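Local coordinates for YcgJ protein (Bacillus subtilis, PDB 1XXL) that probably acts as an S-adenosylmethionine-dependent methyltransferase, though its substrate and biological role remain unknown, at residues A[11-16]-A[33-38]; A[24-29]-A[81-86]; A[93-98]-A[172-177]; A[105-110]-A[158-163]; A[152-157]-A[230-235]. All coordinates share one frame; numbering follows the deposited sequence.

Interaction 1: residues A[11-16]-A[33-38]; sequences GLMIKT and GHTALA
Ile14 and Ala38 bring two helices together on one side of a Rossmann-like methyltransferase sheet: helix 7-17 near the start of the chain, and helix 34-39, which follows the glycine-rich turn after the strand 24-28. The terminal methyl of Ile14 does the touching. With CG1 anti to the carbonyl carbon (chi1 -69°) and the chain then extended, CD1 reaches straight across and stops 3.7 Å from Ala38 CB, and it sits equally near the carbonyl oxygen of Ala38. The short alanine lets the isoleucine come up close to the backbone of its partner. One residue back, the selenomethionine Met13 points the same way, and its SE lies 4.5 Å from Thr35 CG2, a looser apolar approach. The hydroxyl of that threonine has other work: OG1 is bonded to NE of Arg94, a residue that binds S-adenosylmethionine. Gly33 takes the N-cap position of the second helix with a positive phi of 105°, where a side chain would run into the preceding carbonyl. Within the first helix, Leu12 O accepts from both Thr16 N and Thr16 OG1, the two donors arriving from opposite faces of the carbonyl plane, with OG1 at 2.7 Å.

Interaction 2: residues A[24-29]-A[81-86]; sequences RVLDIG and LPFPDD
The ring of Phe83, which meets Leu26 on the strand 24-28, carries Pro82 on one face: CG of the proline stands 3.9 Å above the plane, over the ring centre. Phe88 meets the ring in an edge-to-face arrangement. Leu26 CD1 approaches the ring obliquely, 3.8 Å from Phe83 CE2. Leu26 divides its methyls between two partners. Its chi1 of 169° puts CG anti to the backbone N, and the fork at CG then gives each methyl its own partner; while CD1 goes to the phenylalanine, CD2 meets Leu81 CD1 tip to tip at 4.1 Å. The same leucine methyl, Leu81 CD1, lies 4.4 Å from Ile28 CD1, a more distant touch. The strand is a parallel member of the Rossmann-like sheet and runs into Gly29, which binds S-adenosylmethionine, while 81-86 belongs to the loop joining the strands 71-75 and 88-94. Val113 of helix 103-113 packs against Leu26, Leu81 and Phe83 alike. No hydrogen bond crosses between the two segments, so the contact itself rests on hydrocarbon packing; polar fixing of the loop comes from elsewhere, with Glu109 accepting from Leu81 N and Arg112 donating to Phe83 O.

Interaction 3: residues A[93-98]-A[172-177]; sequences CRYAAH and QKWNLP. With SO4 (sulfate ion), chain D; SO4 (sulfate ion), chain C.
A sulfate ion, probably from the crystallisation liquor like the second one nearby, is wedged between Tyr95 and Trp174, which share it as much as they touch each other. Tyr95 sits just past the end of strand 88-94 in the Rossmann-like sheet, and Trp174 and Leu176 lie on the long strand 166-179. The hydroxyl of Tyr95 donates to O4 of this sulfate, which lies at the ring's edge near its plane; the 2.5 Å between OH and O4 is very short and its exact value doubtful. Trp174 NE1 comes within 2.9 Å of O1 of the same ion, which sits obliquely to the indole. The Tyr95 hydroxyl also lies at the indole edge, 3.6 Å from Trp174 CZ2. Leu176 approaches from the opposite direction to the tyrosine, its CD2 being 3.9 Å from Tyr95 OH, while its CD1 faces the sulfate. The indole gets there with CG wedged between backbone N and carbonyl carbon (chi1 67°). With an alanine in place of Trp174 the indole edge and NE1 are gone, and the sulfate would probably be held less firmly on that side. His6 and His8, presumably of a purification tag, and Ser9 add bonds to the sulfates. Arg94, an S-adenosylmethionine-binding residue, reaches out beside Tyr95 on a diverging course and holds the second sulfate in the plane of its guanidinium: NH1 reaches O3 of that ion at 3.2 Å along a nearly straight 176° bond, while NH2 reaches O4 at 3.2 Å and a more bent 150°.

Interaction 4: residues A[105-110]-A[158-163]; sequences KAVREV and QAMFSA
Val107 meets the helix 154-163 with its two methyls split by chi1 of 176°: CG1 stands anti to the backbone N and CG2 anti to the carbonyl carbon, and each meets a different part of Met160. CG1 comes down on the backbone, 3.9 Å from the carbonyl oxygen of Met160. CG2 instead faces the selenium of that residue, a selenomethionine, with 4.4 Å between CG2 and SE. In Met160, chi1 near -62° and chi2 near -167° carry SE to the valine, while chi3 only turns CE. The second residue, Phe161, comes in from farther off: its CB points away from helix 103-113, yet its ring swings back enough for CD1 to lie 4.5 Å from Val107 CG1, approached obliquely. Between the two segments the nearest CA atoms are those of Val107 and Met160, 7.0 Å apart. No hydrogen bond joins the two segments; the Met160 carbonyl, which Val107 CG1 touches, accepts from Asn164 ND2. Helix 103-113 is the connection of a beta-alpha-beta crossover between the parallel neighbouring strands 88-94 and 118-125. Helix 154-163 packs across it, just ahead of the strand 166-179. Around the valine, Trp157 CZ3 closes in on CG2, Met160 also packs on Val103 and Arg104 of the crossover helix, and Phe161 CE2 meets Ile232 CG2 and Gly234 CA of the strand 222-236.

Interaction 5: residues A[152-157]-A[230-235]; sequences SSLSEW and ILIQGI
This is buried helix-on-strand packing: Leu154 and Trp157, one turn apart at the start of helix 154-163, lie on Ile230 and Ile232 of the strand 222-236. Leu154 and Ile230 reach toward each other tip to tip, with Leu154 CD2 3.6 Å from Ile230 CD1. That isoleucine sends CG1 anti to its own backbone N (chi1 -165°), which extends the CD1 methyl toward the helix. Ile232 CD1 does something else: it rides over one face of the indole in a CH-pi contact, 4.3 Å from the centroid of the five-membered ring of Trp157 and 25° off the ring normal. Ser152 CB lies over the other face, displaced toward the rim. The strand runs antiparallel between 118-125 and 166-179, the position of the reversed strand that marks the sheet of class I methyltransferases. The helix begins with a capping box: Ser153 OG accepts from Glu156 N at 3.2 Å, and Ser153 N donates back to Glu156 OE2 at 2.9 Å. That carboxylate oxygen takes the bond on its anti side, 28° out of plane, and also pairs with Arg150. Ile232 leans on Leu122 of the neighbouring strand as well, and Leu154 on Lys173 and Tyr126.

All five contacts gather round one mixed, Rossmann-like sheet. Interactions 1 and 2 come first and their segments alternate: helix 7-17, strand 24-28 and helix 34-39 follow one another in the chain; their centres are about 16 Å apart. Interaction 4 is nested in the loop closed by interaction 3, and interaction 5 alternates with both. Interactions 4 and 5 share helix 154-163, with centres about 10 Å apart. Interaction 3 links the two groups: Arg94 is bonded to Thr35, and Gln172 pairs with Leu231 across neighbouring strands. Glu109 and Leu81 join interaction 2 to interaction 4. Helix, loop and strand contacts thus tie the part near Gly29 and Arg94 to the antiparallel end of the sheet.

Interaction 1: residues A[11-16]-A[33-38]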
# COMPACT_ATOMS: atom_id res chain seq x y z
N GLY A 11 -10.33 7.37 -3.02
CA GLY A 11 -10.83 8.73 -3.23
C GLY A 11 -9.79 9.79 -2.94
O GLY A 11 -9.66 10.78 -3.68
N LEU A 12 -9.02 9.60 -1.86
CA LEU A 12 -7.91 10.54 -1.54
C LEU A 12 -6.84 10.63 -2.61
O LEU A 12 -6.33 11.72 -2.92
CB LEU A 12 -7.20 10.16 -0.23
CG LEU A 12 -7.22 11.12 0.97
CD1 LEU A 12 -6.00 10.84 1.84
CD2 LEU A 12 -7.27 12.60 0.60
N MSE A 13 -6.46 9.47 -3.14
CA MSE A 13 -5.49 9.41 -4.23
C MSE A 13 -6.01 10.10 -5.48
O MSE A 13 -5.30 10.87 -6.10
CB MSE A 13 -5.18 7.96 -4.58
CG MSE A 13 -4.34 7.25 -3.57
SE MSE A 13 -4.04 5.40 -4.15
CE MSE A 13 -2.16 5.28 -3.81
N ILE A 14 -7.25 9.82 -5.85
CA ILE A 14 -7.81 10.44 -7.03
C ILE A 14 -7.85 11.96 -6.83
O ILE A 14 -7.39 12.70 -7.69
CB ILE A 14 -9.21 9.86 -7.41
CG1 ILE A 14 -9.05 8.42 -7.90
CG2 ILE A 14 -9.89 10.72 -8.50
CD1 ILE A 14 -10.37 7.64 -7.93
N LYS A 15 -8.37 12.41 -5.69
CA LYS A 15 -8.39 13.84 -5.36
C LYS A 15 -6.99 14.51 -5.45
O LYS A 15 -6.81 15.58 -6.03
CB LYS A 15 -8.97 14.02 -3.95
CG LYS A 15 -9.20 15.48 -3.57
CD LYS A 15 -9.46 15.65 -2.08
CE LYS A 15 -9.43 17.14 -1.69
NZ LYS A 15 -9.46 17.31 -0.22
N THR A 16 -5.99 13.85 -4.87
CA THR A 16 -4.65 14.40 -4.79
C THR A 16 -3.89 14.38 -6.13
O THR A 16 -3.04 15.25 -6.40
CB THR A 16 -3.84 13.63 -3.72
OG1 THR A 16 -4.56 13.66 -2.47
CG2 THR A 16 -2.42 14.23 -3.52
N GLY A 33 -7.65 -4.80 -9.69
CA GLY A 33 -7.72 -3.75 -10.69
C GLY A 33 -8.50 -2.53 -10.23
O GLY A 33 -8.72 -1.63 -11.02
N HIS A 34 -8.90 -2.49 -8.97
CA HIS A 34 -9.79 -1.41 -8.52
C HIS A 34 -9.16 -0.02 -8.65
O HIS A 34 -9.84 0.91 -9.08
CB HIS A 34 -10.27 -1.67 -7.09
CG HIS A 34 -11.22 -2.81 -6.97
ND1 HIS A 34 -10.80 -4.09 -6.69
CD2 HIS A 34 -12.56 -2.88 -7.15
CE1 HIS A 34 -11.85 -4.90 -6.68
NE2 HIS A 34 -12.93 -4.19 -6.95
N THR A 35 -7.88 0.12 -8.30
CA THR A 35 -7.23 1.43 -8.36
C THR A 35 -7.18 1.92 -9.81
O THR A 35 -7.53 3.07 -10.09
CB THR A 35 -5.81 1.44 -7.73
OG1 THR A 35 -5.88 0.94 -6.40
CG2 THR A 35 -5.24 2.87 -7.65
N ALA A 36 -6.76 1.05 -10.72
CA ALA A 36 -6.63 1.42 -12.13
C ALA A 36 -7.97 1.78 -12.74
O ALA A 36 -8.09 2.78 -13.47
CB ALA A 36 -5.95 0.29 -12.94
N LEU A 37 -8.99 0.99 -12.45
CA LEU A 37 -10.35 1.31 -12.94
C LEU A 37 -10.88 2.63 -12.41
O LEU A 37 -11.54 3.38 -13.14
CB LEU A 37 -11.32 0.21 -12.58
CG LEU A 37 -11.05 -1.15 -13.23
CD1 LEU A 37 -12.18 -2.08 -12.82
CD2 LEU A 37 -10.99 -1.04 -14.71
N ALA A 38 -10.60 2.94 -11.15
CA ALA A 38 -11.07 4.20 -10.58
C ALA A 38 -10.42 5.43 -11.24
O ALA A 38 -11.07 6.46 -11.38
CB ALA A 38 -10.87 4.21 -9.08

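Interaction 2: residues A[24-29]-A[81-86]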
# COMPACT_ATOMS: atom_id res chain seq x y z
N ARG A 24 -0.66 9.63 -18.17
CA ARG A 24 -0.39 8.20 -18.15
C ARG A 24 -0.07 7.79 -16.72
O ARG A 24 0.77 8.42 -16.05
CB ARG A 24 0.77 7.90 -19.09
CG ARG A 24 0.46 8.29 -20.53
CD ARG A 24 1.41 7.65 -21.50
NE ARG A 24 1.22 8.12 -22.88
CZ ARG A 24 2.08 7.91 -23.88
NH1 ARG A 24 3.22 7.23 -23.69
NH2 ARG A 24 1.81 8.38 -25.10
N VAL A 25 -0.76 6.76 -16.24
CA VAL A 25 -0.69 6.34 -14.84
C VAL A 25 -0.19 4.90 -14.74
O VAL A 25 -0.62 4.00 -15.51
CB VAL A 25 -2.11 6.43 -14.17
CG1 VAL A 25 -2.08 6.00 -12.71
CG2 VAL A 25 -2.69 7.81 -14.31
N LEU A 26 0.67 4.66 -13.77
CA LEU A 26 1.10 3.34 -13.43
C LEU A 26 0.61 3.01 -12.01
O LEU A 26 0.83 3.80 -11.08
CB LEU A 26 2.61 3.24 -13.51
CG LEU A 26 3.28 1.99 -12.95
CD1 LEU A 26 2.89 0.77 -13.73
CD2 LEU A 26 4.80 2.15 -12.95
N ASP A 27 -0.00 1.84 -11.88
CA ASP A 27 -0.40 1.29 -10.58
C ASP A 27 0.43 0.06 -10.24
O ASP A 27 0.38 -0.97 -10.93
CB ASP A 27 -1.88 0.91 -10.57
CG ASP A 27 -2.36 0.40 -9.19
OD1 ASP A 27 -1.88 0.90 -8.13
OD2 ASP A 27 -3.21 -0.52 -9.19
N ILE A 28 1.21 0.18 -9.17
CA ILE A 28 2.08 -0.87 -8.70
C ILE A 28 1.39 -1.71 -7.63
O ILE A 28 0.94 -1.19 -6.62
CB ILE A 28 3.36 -0.27 -8.12
CG1 ILE A 28 4.07 0.52 -9.21
CG2 ILE A 28 4.25 -1.38 -7.61
CD1 ILE A 28 5.29 1.25 -8.77
N GLY A 29 1.34 -3.01 -7.86
CA GLY A 29 0.57 -3.94 -7.02
C GLY A 29 -0.91 -3.81 -7.32
O GLY A 29 -1.71 -3.58 -6.42
N LEU A 81 10.87 -2.61 -12.89
CA LEU A 81 9.87 -2.13 -13.83
C LEU A 81 10.48 -2.10 -15.24
O LEU A 81 11.59 -1.60 -15.43
CB LEU A 81 9.40 -0.74 -13.45
CG LEU A 81 8.72 -0.64 -12.09
CD1 LEU A 81 8.49 0.82 -11.75
CD2 LEU A 81 7.41 -1.43 -12.09
N PRO A 82 9.75 -2.63 -16.23
CA PRO A 82 10.28 -2.69 -17.58
C PRO A 82 10.20 -1.39 -18.40
O PRO A 82 10.68 -1.35 -19.52
CB PRO A 82 9.40 -3.78 -18.21
CG PRO A 82 8.04 -3.57 -17.53
CD PRO A 82 8.42 -3.27 -16.12
N PHE A 83 9.64 -0.32 -17.83
CA PHE A 83 9.23 0.84 -18.58
C PHE A 83 10.39 1.77 -18.75
O PHE A 83 11.33 1.71 -17.97
CB PHE A 83 8.07 1.56 -17.88
CG PHE A 83 6.91 0.64 -17.60
CD1 PHE A 83 6.15 0.14 -18.65
CD2 PHE A 83 6.63 0.23 -16.32
CE1 PHE A 83 5.10 -0.73 -18.42
CE2 PHE A 83 5.58 -0.65 -16.08
CZ PHE A 83 4.81 -1.14 -17.13
N PRO A 84 10.34 2.65 -19.77
CA PRO A 84 11.41 3.63 -19.97
C PRO A 84 11.49 4.66 -18.83
O PRO A 84 10.51 4.89 -18.13
CB PRO A 84 10.98 4.34 -21.26
CG PRO A 84 9.96 3.50 -21.86
CD PRO A 84 9.28 2.78 -20.78
N ASP A 85 12.64 5.31 -18.70
CA ASP A 85 12.79 6.45 -17.79
C ASP A 85 11.73 7.50 -18.10
O ASP A 85 11.32 7.65 -19.26
CB ASP A 85 14.16 7.11 -17.94
CG ASP A 85 15.33 6.18 -17.66
OD1 ASP A 85 15.14 4.99 -17.33
OD2 ASP A 85 16.48 6.63 -17.80
N ASP A 86 11.30 8.24 -17.08
CA ASP A 86 10.42 9.40 -17.29
C ASP A 86 9.20 9.12 -18.18
O ASP A 86 8.95 9.84 -19.15
CB ASP A 86 11.24 10.57 -17.88
CG ASP A 86 12.49 10.90 -17.05
OD1 ASP A 86 12.35 11.47 -15.96
OD2 ASP A 86 13.61 10.54 -17.49

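Interaction 3: residues A[93-98]-A[172-177]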
# COMPACT_ATOMS: atom_id res chain seq x y z
N CYS A 93 0.45 3.43 -5.58
CA CYS A 93 0.83 2.23 -4.88
C CYS A 93 -0.02 2.21 -3.61
O CYS A 93 0.23 3.00 -2.70
CB CYS A 93 2.34 2.27 -4.57
SG CYS A 93 2.96 0.78 -3.82
N ARG A 94 -1.05 1.35 -3.58
CA ARG A 94 -2.03 1.33 -2.48
C ARG A 94 -1.98 0.02 -1.71
O ARG A 94 -2.25 -1.04 -2.27
CB ARG A 94 -3.44 1.58 -3.01
CG ARG A 94 -4.47 1.77 -1.88
CD ARG A 94 -5.81 2.32 -2.40
NE ARG A 94 -6.43 1.37 -3.34
CZ ARG A 94 -7.67 0.90 -3.28
NH1 ARG A 94 -8.51 1.27 -2.32
NH2 ARG A 94 -8.09 0.06 -4.21
N TYR A 95 -1.61 0.11 -0.45
CA TYR A 95 -1.44 -1.03 0.44
C TYR A 95 -0.64 -2.17 -0.19
O TYR A 95 -0.96 -3.34 -0.00
CB TYR A 95 -2.79 -1.51 1.00
CG TYR A 95 -3.51 -0.46 1.84
CD1 TYR A 95 -2.95 0.03 3.02
CD2 TYR A 95 -4.76 0.04 1.46
CE1 TYR A 95 -3.62 0.97 3.82
CE2 TYR A 95 -5.44 1.01 2.24
CZ TYR A 95 -4.87 1.46 3.42
OH TYR A 95 -5.51 2.40 4.17
N ALA A 96 0.41 -1.83 -0.92
CA ALA A 96 1.24 -2.83 -1.57
C ALA A 96 2.69 -2.84 -1.09
O ALA A 96 3.32 -3.88 -1.12
CB ALA A 96 1.20 -2.62 -3.09
N ALA A 97 3.22 -1.70 -0.69
CA ALA A 97 4.66 -1.58 -0.36
C ALA A 97 5.14 -2.54 0.73
O ALA A 97 6.29 -3.01 0.68
CB ALA A 97 5.00 -0.16 0.03
N HIS A 98 4.28 -2.83 1.70
CA HIS A 98 4.65 -3.76 2.76
C HIS A 98 4.93 -5.19 2.27
O HIS A 98 5.49 -5.99 3.01
CB HIS A 98 3.63 -3.76 3.92
CG HIS A 98 2.24 -4.15 3.53
ND1 HIS A 98 1.28 -3.22 3.17
CD2 HIS A 98 1.63 -5.36 3.50
CE1 HIS A 98 0.15 -3.85 2.90
NE2 HIS A 98 0.34 -5.15 3.08
N GLN A 172 -2.34 12.93 4.30
CA GLN A 172 -3.25 12.65 5.40
C GLN A 172 -2.82 11.38 6.08
O GLN A 172 -2.38 10.43 5.43
CB GLN A 172 -4.69 12.48 4.90
CG GLN A 172 -5.76 12.48 6.01
CD GLN A 172 -7.15 12.13 5.48
OE1 GLN A 172 -7.32 11.18 4.73
NE2 GLN A 172 -8.15 12.89 5.88
N LYS A 173 -2.99 11.39 7.40
CA LYS A 173 -2.78 10.26 8.26
C LYS A 173 -4.12 9.92 8.89
O LYS A 173 -4.92 10.81 9.21
CB LYS A 173 -1.83 10.64 9.41
CG LYS A 173 -0.42 10.85 9.04
CD LYS A 173 0.37 11.28 10.28
CE LYS A 173 1.85 11.32 9.98
NZ LYS A 173 2.68 11.94 11.08
N TRP A 174 -4.38 8.64 9.08
CA TRP A 174 -5.61 8.21 9.75
C TRP A 174 -5.40 6.86 10.36
O TRP A 174 -4.48 6.12 9.96
CB TRP A 174 -6.79 8.20 8.76
CG TRP A 174 -6.70 7.19 7.68
CD1 TRP A 174 -7.25 5.94 7.68
CD2 TRP A 174 -6.05 7.34 6.41
NE1 TRP A 174 -6.95 5.29 6.50
CE2 TRP A 174 -6.22 6.13 5.70
CE3 TRP A 174 -5.32 8.38 5.80
CZ2 TRP A 174 -5.71 5.94 4.42
CZ3 TRP A 174 -4.81 8.19 4.52
CH2 TRP A 174 -5.00 6.98 3.86
N ASN A 175 -6.22 6.55 11.37
CA ASN A 175 -6.27 5.22 11.99
C ASN A 175 -7.14 4.33 11.12
O ASN A 175 -8.28 4.69 10.80
CB ASN A 175 -6.84 5.28 13.41
CG ASN A 175 -5.80 5.74 14.44
OD1 ASN A 175 -4.60 5.80 14.16
ND2 ASN A 175 -6.25 6.01 15.66
N LEU A 176 -6.59 3.21 10.68
CA LEU A 176 -7.33 2.27 9.85
C LEU A 176 -7.93 1.21 10.76
O LEU A 176 -7.21 0.40 11.29
CB LEU A 176 -6.38 1.64 8.82
CG LEU A 176 -6.89 0.49 7.95
CD1 LEU A 176 -7.99 0.99 7.05
CD2 LEU A 176 -5.71 -0.08 7.15
N PRO A 177 -9.27 1.23 10.95
CA PRO A 177 -9.89 0.31 11.90
C PRO A 177 -10.00 -1.10 11.35
O PRO A 177 -10.35 -1.29 10.17
CB PRO A 177 -11.30 0.91 12.12
CG PRO A 177 -11.59 1.62 10.84
CD PRO A 177 -10.25 2.13 10.32
S SO4 D . -9.01 3.06 3.63
O1 SO4 D . -8.61 4.26 4.31
O2 SO4 D . -9.52 3.35 2.28
O3 SO4 D . -10.01 2.40 4.40
O4 SO4 D . -7.92 2.15 3.62
S SO4 C . -11.70 -0.76 -3.25
O1 SO4 C . -11.72 0.05 -4.46
O2 SO4 C . -12.96 -1.49 -3.16
O3 SO4 C . -11.52 0.12 -2.10
O4 SO4 C . -10.60 -1.74 -3.27

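Interaction 4: residues A[105-110]-A[158-163]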
# COMPACT_ATOMS: atom_id res chain seq x y z
N LYS A 105 14.97 -0.57 -3.53
CA LYS A 105 15.04 -0.74 -4.98
C LYS A 105 13.71 -0.37 -5.67
O LYS A 105 13.73 0.21 -6.75
CB LYS A 105 15.47 -2.17 -5.30
CG LYS A 105 15.61 -2.51 -6.80
CD LYS A 105 16.36 -1.43 -7.62
CE LYS A 105 16.93 -2.01 -8.92
NZ LYS A 105 17.87 -1.05 -9.57
N ALA A 106 12.56 -0.68 -5.05
CA ALA A 106 11.24 -0.27 -5.57
C ALA A 106 11.15 1.26 -5.78
O ALA A 106 10.77 1.72 -6.85
CB ALA A 106 10.12 -0.76 -4.65
N VAL A 107 11.52 2.03 -4.75
CA VAL A 107 11.46 3.50 -4.81
C VAL A 107 12.41 4.05 -5.85
O VAL A 107 12.10 5.04 -6.51
CB VAL A 107 11.77 4.16 -3.44
CG1 VAL A 107 11.80 5.70 -3.57
CG2 VAL A 107 10.73 3.75 -2.41
N ARG A 108 13.57 3.41 -5.99
CA ARG A 108 14.52 3.81 -7.00
C ARG A 108 13.91 3.63 -8.40
O ARG A 108 14.05 4.49 -9.27
CB ARG A 108 15.81 2.99 -6.80
CG ARG A 108 17.02 3.42 -7.57
CD ARG A 108 18.22 2.45 -7.35
NE ARG A 108 18.20 1.91 -5.97
CZ ARG A 108 18.81 0.78 -5.57
NH1 ARG A 108 19.56 0.06 -6.41
NH2 ARG A 108 18.69 0.39 -4.30
N GLU A 109 13.21 2.53 -8.60
CA GLU A 109 12.53 2.25 -9.87
C GLU A 109 11.35 3.20 -10.12
O GLU A 109 11.18 3.69 -11.24
CB GLU A 109 12.05 0.78 -9.91
CG GLU A 109 13.13 -0.20 -10.28
CD GLU A 109 13.58 -0.09 -11.75
OE1 GLU A 109 14.64 0.54 -11.97
OE2 GLU A 109 12.90 -0.62 -12.67
N VAL A 110 10.55 3.44 -9.07
CA VAL A 110 9.46 4.41 -9.14
C VAL A 110 10.00 5.76 -9.59
O VAL A 110 9.47 6.35 -10.52
CB VAL A 110 8.72 4.55 -7.80
CG1 VAL A 110 7.89 5.82 -7.75
CG2 VAL A 110 7.86 3.35 -7.55
N GLN A 158 10.71 9.02 4.32
CA GLN A 158 11.32 10.32 4.06
C GLN A 158 12.77 10.19 3.56
O GLN A 158 13.15 10.91 2.63
CB GLN A 158 11.29 11.21 5.29
CG GLN A 158 9.92 11.63 5.65
CD GLN A 158 9.89 12.27 6.98
OE1 GLN A 158 10.64 13.19 7.25
NE2 GLN A 158 9.02 11.81 7.82
N ALA A 159 13.54 9.28 4.16
CA ALA A 159 14.95 9.08 3.79
C ALA A 159 15.07 8.46 2.39
O ALA A 159 15.91 8.88 1.60
CB ALA A 159 15.66 8.21 4.81
N MSE A 160 14.22 7.48 2.09
CA MSE A 160 14.16 6.89 0.73
C MSE A 160 13.74 7.90 -0.36
O MSE A 160 14.27 7.89 -1.45
CB MSE A 160 13.22 5.70 0.72
CG MSE A 160 13.68 4.59 1.62
SE MSE A 160 12.74 2.85 1.36
CE MSE A 160 11.26 3.07 2.66
N PHE A 161 12.78 8.75 -0.06
CA PHE A 161 12.39 9.78 -1.02
C PHE A 161 13.54 10.73 -1.28
O PHE A 161 13.84 11.03 -2.44
CB PHE A 161 11.18 10.56 -0.55
CG PHE A 161 9.87 9.88 -0.83
CD1 PHE A 161 9.74 8.50 -0.78
CD2 PHE A 161 8.74 10.64 -1.10
CE1 PHE A 161 8.51 7.90 -1.02
CE2 PHE A 161 7.51 10.03 -1.32
CZ PHE A 161 7.40 8.67 -1.28
N SER A 162 14.20 11.17 -0.21
CA SER A 162 15.34 12.06 -0.32
C SER A 162 16.48 11.43 -1.12
O SER A 162 17.11 12.12 -1.91
CB SER A 162 15.84 12.49 1.07
OG SER A 162 16.59 13.68 0.98
N ALA A 163 16.73 10.13 -0.91
CA ALA A 163 17.75 9.39 -1.65
C ALA A 163 17.52 9.33 -3.17
O ALA A 163 18.45 9.11 -3.93
CB ALA A 163 17.88 7.99 -1.11

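Interaction 5: residues A[152-157]-A[230-235]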
# COMPACT_ATOMS: atom_id res chain seq x y z
N SER A 152 7.42 0.00 6.56
CA SER A 152 8.45 0.96 6.90
C SER A 152 7.87 2.05 7.79
O SER A 152 6.65 2.30 7.81
CB SER A 152 9.05 1.59 5.63
OG SER A 152 9.67 0.65 4.77
N SER A 153 8.76 2.72 8.54
CA SER A 153 8.38 3.91 9.30
C SER A 153 8.33 5.14 8.38
O SER A 153 8.84 5.10 7.26
CB SER A 153 9.38 4.12 10.45
OG SER A 153 10.63 4.54 9.96
N LEU A 154 7.73 6.23 8.86
CA LEU A 154 7.69 7.49 8.10
C LEU A 154 9.06 8.13 7.89
O LEU A 154 9.34 8.70 6.84
CB LEU A 154 6.72 8.49 8.74
CG LEU A 154 5.26 7.99 8.82
CD1 LEU A 154 4.36 9.07 9.41
CD2 LEU A 154 4.73 7.52 7.52
N SER A 155 9.91 8.04 8.90
CA SER A 155 11.34 8.36 8.77
C SER A 155 12.00 7.68 7.62
O SER A 155 12.72 8.29 6.85
CB SER A 155 12.09 7.82 10.00
OG SER A 155 12.09 8.82 10.92
N GLU A 156 11.81 6.37 7.56
CA GLU A 156 12.37 5.59 6.47
C GLU A 156 11.86 6.03 5.11
O GLU A 156 12.65 6.12 4.18
CB GLU A 156 12.14 4.10 6.70
CG GLU A 156 12.96 3.57 7.86
CD GLU A 156 12.63 2.13 8.23
OE1 GLU A 156 13.56 1.43 8.70
OE2 GLU A 156 11.46 1.69 8.08
N TRP A 157 10.56 6.29 4.97
CA TRP A 157 10.03 6.79 3.70
C TRP A 157 10.61 8.13 3.34
O TRP A 157 10.94 8.38 2.18
CB TRP A 157 8.50 6.94 3.75
CG TRP A 157 7.78 5.64 3.62
CD1 TRP A 157 7.01 5.04 4.57
CD2 TRP A 157 7.78 4.77 2.49
NE1 TRP A 157 6.50 3.86 4.08
CE2 TRP A 157 6.97 3.67 2.81
CE3 TRP A 157 8.37 4.84 1.23
CZ2 TRP A 157 6.72 2.61 1.90
CZ3 TRP A 157 8.13 3.79 0.32
CH2 TRP A 157 7.31 2.70 0.67
N ILE A 230 -1.47 6.15 5.99
CA ILE A 230 -1.08 7.44 5.46
C ILE A 230 -1.21 7.48 3.93
O ILE A 230 -1.11 6.46 3.27
CB ILE A 230 0.37 7.76 5.92
CG1 ILE A 230 0.69 9.24 5.72
CG2 ILE A 230 1.35 6.81 5.25
CD1 ILE A 230 2.06 9.69 6.33
N LEU A 231 -1.44 8.67 3.39
CA LEU A 231 -1.14 8.95 1.99
C LEU A 231 0.04 9.88 1.97
O LEU A 231 -0.01 11.00 2.54
CB LEU A 231 -2.30 9.60 1.24
CG LEU A 231 -1.93 10.17 -0.15
CD1 LEU A 231 -1.43 9.10 -1.09
CD2 LEU A 231 -3.15 10.88 -0.80
N ILE A 232 1.10 9.42 1.32
CA ILE A 232 2.29 10.20 1.09
C ILE A 232 2.30 10.55 -0.40
O ILE A 232 2.02 9.70 -1.25
CB ILE A 232 3.57 9.38 1.41
CG1 ILE A 232 3.68 9.12 2.91
CG2 ILE A 232 4.84 10.07 0.92
CD1 ILE A 232 4.48 7.88 3.22
N GLN A 233 2.62 11.81 -0.70
CA GLN A 233 2.90 12.23 -2.06
C GLN A 233 4.39 12.50 -2.23
O GLN A 233 5.00 13.27 -1.47
CB GLN A 233 2.10 13.47 -2.43
CG GLN A 233 2.30 13.90 -3.89
CD GLN A 233 1.28 14.92 -4.35
OE1 GLN A 233 0.51 14.67 -5.28
NE2 GLN A 233 1.27 16.07 -3.73
N GLY A 234 4.97 11.83 -3.23
CA GLY A 234 6.31 12.16 -3.75
C GLY A 234 6.23 12.94 -5.06
O GLY A 234 5.42 12.63 -5.94
N ILE A 235 7.04 13.98 -5.19
CA ILE A 235 7.15 14.69 -6.45
C ILE A 235 8.62 14.64 -6.89
O ILE A 235 9.54 14.98 -6.12
CB ILE A 235 6.62 16.16 -6.37
CG1 ILE A 235 5.11 16.15 -6.09
CG2 ILE A 235 6.88 16.89 -7.69
CD1 ILE A 235 4.56 17.45 -5.71